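Long-range contact in aminotransferase, class III (Deinococcus radiodurans, PDB 3I4J), which probably transfers amino groups between substrates as a pyridoxal phosphate-dependent transaminase: residues C[121-126]-C[189-194]. The protein carries 1 engineered substitution. Numbering follows the deposited sequence.
Sequences RFKVIT and ETVAAF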
ATOM      1  N   ARG C 121       8.484 -23.723 -16.082  1.00 24.41           N
ATOM      2  CA  ARG C 121       9.232 -22.480 -15.857  1.00 22.54           C
ATOM      3  C   ARG C 121       8.712 -21.778 -14.602  1.00 23.42           C
ATOM      4  O   ARG C 121       7.657 -21.139 -14.639  1.00 22.94           O
ATOM      5  CB  ARG C 121       9.069 -21.545 -17.056  1.00 22.14           C
ATOM      6  CG  ARG C 121       9.722 -22.025 -18.356  1.00 24.50           C
ATOM      7  CD  ARG C 121       9.450 -21.014 -19.462  1.00 26.54           C
ATOM      8  NE  ARG C 121      10.123 -21.310 -20.727  1.00 26.54           N
ATOM      9  CZ  ARG C 121      11.402 -21.051 -20.981  1.00 29.38           C
ATOM     10  NH1 ARG C 121      12.168 -20.488 -20.058  1.00 26.64           N
ATOM     11  NH2 ARG C 121      11.914 -21.342 -22.172  1.00 30.49           N
ATOM     12  N   PHE C 122       9.457 -21.876 -13.506  1.00 22.27           N
ATOM     13  CA  PHE C 122       9.028 -21.276 -12.244  1.00 23.32           C
ATOM     14  C   PHE C 122      10.086 -20.451 -11.515  1.00 22.22           C
ATOM     15  O   PHE C 122       9.755 -19.639 -10.653  1.00 23.72           O
ATOM     16  CB  PHE C 122       8.526 -22.380 -11.308  1.00 22.71           C
ATOM     17  CG  PHE C 122       9.616 -23.254 -10.751  1.00 22.68           C
ATOM     18  CD1 PHE C 122      10.150 -23.011  -9.488  1.00 24.62           C
ATOM     19  CD2 PHE C 122      10.113 -24.325 -11.488  1.00 24.02           C
ATOM     20  CE1 PHE C 122      11.159 -23.817  -8.968  1.00 25.03           C
ATOM     21  CE2 PHE C 122      11.126 -25.141 -10.980  1.00 23.59           C
ATOM     22  CZ  PHE C 122      11.650 -24.890  -9.719  1.00 26.19           C
ATOM     23  N   LYS C 123      11.354 -20.659 -11.851  1.00 20.95           N
ATOM     24  CA  LYS C 123      12.429 -19.939 -11.180  1.00 20.31           C
ATOM     25  C   LYS C 123      12.531 -18.463 -11.537  1.00 21.28           C
ATOM     26  O   LYS C 123      12.326 -18.065 -12.685  1.00 19.41           O
ATOM     27  CB  LYS C 123      13.772 -20.616 -11.466  1.00 20.40           C
ATOM     28  CG  LYS C 123      13.819 -22.068 -11.023  1.00 20.16           C
ATOM     29  CD  LYS C 123      15.096 -22.761 -11.480  1.00 22.36           C
ATOM     30  CE  LYS C 123      15.100 -24.225 -11.065  1.00 23.58           C
ATOM     31  NZ  LYS C 123      16.310 -24.965 -11.580  1.00 24.11           N
ATOM     32  N   VAL C 124      12.842 -17.647 -10.532  1.00 18.73           N
ATOM     33  CA  VAL C 124      13.014 -16.220 -10.739  1.00 19.32           C
ATOM     34  C   VAL C 124      14.434 -15.882 -10.315  1.00 19.89           C
ATOM     35  O   VAL C 124      14.764 -15.887  -9.134  1.00 19.98           O
ATOM     36  CB  VAL C 124      12.031 -15.377  -9.899  1.00 18.87           C
ATOM     37  CG1 VAL C 124      12.287 -13.891 -10.152  1.00 20.09           C
ATOM     38  CG2 VAL C 124      10.592 -15.732 -10.260  1.00 19.82           C
ATOM     39  N   ILE C 125      15.288 -15.626 -11.296  1.00 18.15           N
ATOM     40  CA  ILE C 125      16.666 -15.287 -11.006  1.00 17.56           C
ATOM     41  C   ILE C 125      16.757 -13.842 -10.552  1.00 17.25           C
ATOM     42  O   ILE C 125      16.158 -12.961 -11.165  1.00 18.87           O
ATOM     43  CB  ILE C 125      17.559 -15.439 -12.254  1.00 17.49           C
ATOM     44  CG1 ILE C 125      17.545 -16.894 -12.727  1.00 19.22           C
ATOM     45  CG2 ILE C 125      18.988 -14.979 -11.934  1.00 17.38           C
ATOM     46  CD1 ILE C 125      18.228 -17.117 -14.060  1.00 22.14           C
ATOM     47  N   THR C 126      17.475 -13.615  -9.454  1.00 18.21           N
ATOM     48  CA  THR C 126      17.714 -12.270  -8.959  1.00 17.96           C
ATOM     49  C   THR C 126      19.225 -12.162  -8.788  1.00 18.37           C
ATOM     50  O   THR C 126      19.934 -13.164  -8.843  1.00 21.26           O
ATOM     51  CB  THR C 126      16.968 -11.965  -7.632  1.00 17.64           C
ATOM     52  OG1 THR C 126      17.305 -12.937  -6.640  1.00 20.78           O
ATOM     53  CG2 THR C 126      15.457 -11.972  -7.877  1.00 19.66           C
ATOM     54  N   GLU C 189      14.789 -24.320 -19.099  1.00 27.50           N
ATOM     55  CA  GLU C 189      13.384 -24.694 -19.170  1.00 27.75           C
ATOM     56  C   GLU C 189      12.691 -24.643 -17.812  1.00 25.81           C
ATOM     57  O   GLU C 189      11.478 -24.827 -17.720  1.00 26.10           O
ATOM     58  CB  GLU C 189      13.231 -26.094 -19.784  1.00 28.84           C
ATOM     59  CG  GLU C 189      13.697 -27.271 -18.919  1.00 31.96           C
ATOM     60  CD  GLU C 189      15.206 -27.320 -18.694  1.00 34.39           C
ATOM     61  OE1 GLU C 189      15.965 -26.772 -19.523  1.00 36.70           O
ATOM     62  OE2 GLU C 189      15.632 -27.929 -17.689  1.00 35.33           O
ATOM     63  N   THR C 190      13.461 -24.398 -16.758  1.00 24.07           N
ATOM     64  CA  THR C 190      12.888 -24.319 -15.415  1.00 24.91           C
ATOM     65  C   THR C 190      12.812 -22.867 -14.951  1.00 24.07           C
ATOM     66  O   THR C 190      12.296 -22.579 -13.871  1.00 23.23           O
ATOM     67  CB  THR C 190      13.734 -25.110 -14.391  1.00 24.65           C
ATOM     68  OG1 THR C 190      15.009 -24.472 -14.216  1.00 26.16           O
ATOM     69  CG2 THR C 190      13.953 -26.543 -14.876  1.00 28.01           C
ATOM     70  N   VAL C 191      13.313 -21.953 -15.776  1.00 22.46           N
ATOM     71  CA  VAL C 191      13.328 -20.535 -15.416  1.00 22.38           C
ATOM     72  C   VAL C 191      12.218 -19.679 -16.014  1.00 22.05           C
ATOM     73  O   VAL C 191      11.972 -19.695 -17.221  1.00 23.06           O
ATOM     74  CB  VAL C 191      14.684 -19.895 -15.781  1.00 20.80           C
ATOM     75  CG1 VAL C 191      14.719 -18.439 -15.334  1.00 22.30           C
ATOM     76  CG2 VAL C 191      15.805 -20.677 -15.131  1.00 21.77           C
ATOM     77  N   ALA C 192      11.569 -18.899 -15.154  1.00 20.56           N
ATOM     78  CA  ALA C 192      10.490 -18.029 -15.585  1.00 20.18           C
ATOM     79  C   ALA C 192      10.955 -16.609 -15.876  1.00 20.69           C
ATOM     80  O   ALA C 192      10.478 -15.973 -16.813  1.00 20.73           O
ATOM     81  CB  ALA C 192       9.385 -18.002 -14.522  1.00 19.06           C
ATOM     82  N   ALA C 193      11.891 -16.100 -15.083  1.00 20.16           N
ATOM     83  CA  ALA C 193      12.330 -14.725 -15.289  1.00 18.47           C
ATOM     84  C   ALA C 193      13.657 -14.376 -14.643  1.00 16.63           C
ATOM     85  O   ALA C 193      14.242 -15.168 -13.906  1.00 18.40           O
ATOM     86  CB  ALA C 193      11.249 -13.763 -14.755  1.00 20.70           C
ATOM     87  N   PHE C 194      14.117 -13.171 -14.958  1.00 18.27           N
ATOM     88  CA  PHE C 194      15.326 -12.597 -14.387  1.00 17.28           C
ATOM     89  C   PHE C 194      14.911 -11.190 -14.010  1.00 19.47           C
ATOM     90  O   PHE C 194      14.449 -10.422 -14.864  1.00 19.20           O
ATOM     91  CB  PHE C 194      16.475 -12.520 -15.396  1.00 17.93           C
ATOM     92  CG  PHE C 194      17.630 -11.672 -14.923  1.00 19.49           C
ATOM     93  CD1 PHE C 194      18.304 -11.984 -13.743  1.00 21.28           C
ATOM     94  CD2 PHE C 194      18.017 -10.540 -15.633  1.00 20.36           C
ATOM     95  CE1 PHE C 194      19.346 -11.177 -13.273  1.00 20.14           C
ATOM     96  CE2 PHE C 194      19.058  -9.729 -15.171  1.00 20.78           C
ATOM     97  CZ  PHE C 194      19.721 -10.049 -13.989  1.00 22.35           C
TER
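Lys123 runs alongside Thr190, its chain extended beyond CG, and NZ donates to Thr190 OG1 at 3.0 Å. The same NZ forms a salt bridge with Glu186, while Thr190 OG1 also bonds to the backbone O of Gly187 and of Glu186. An alanine in place of Lys123 would probably leave Glu186 without its charged mate and open a gap beside Thr190. The backbone of Lys123 is gripped too. Thr190 O accepts two N-H groups: Lys123 N lies in the carbonyl plane at 2.9 Å, with a nearly straight bond (171°), and Phe122 N sits above that plane. Lys123 O in turn takes Ala192 N at 2.7 Å and Ala193 N at 3.1 Å. This doubled acceptor marks a beta bulge, where the parallel register slips by one residue and Ala192 CB turns toward the 121-126 segment. Beyond it, Ile125 N bonds to Ala193 O at 2.8 Å. Ile125 lies on the same face as Val191 and Phe194: its CD1 meets Val191 CG1 at 4.0 Å, and its CG2 meets Phe194 CD1 at 3.6 Å. At the other end, Arg121 reaches along the 189-191 backbone. Arg121 NH1 donates to Val191 O at 3.0 Å, with the oxygen in the guanidinium plane. NE forms a salt bridge with Glu118, and NH2 bonds to Ala224 O. Strands 123-127 and 191-196 are parallel neighbours in the mixed, mostly parallel sheet, consistent with the large domain of a fold type I pyridoxal phosphate enzyme; strand 227-231 follows 191-196. Helix 178-186 packs on the Val191 and Ile125 face, and helix 98-115 touches Ala193 on the other.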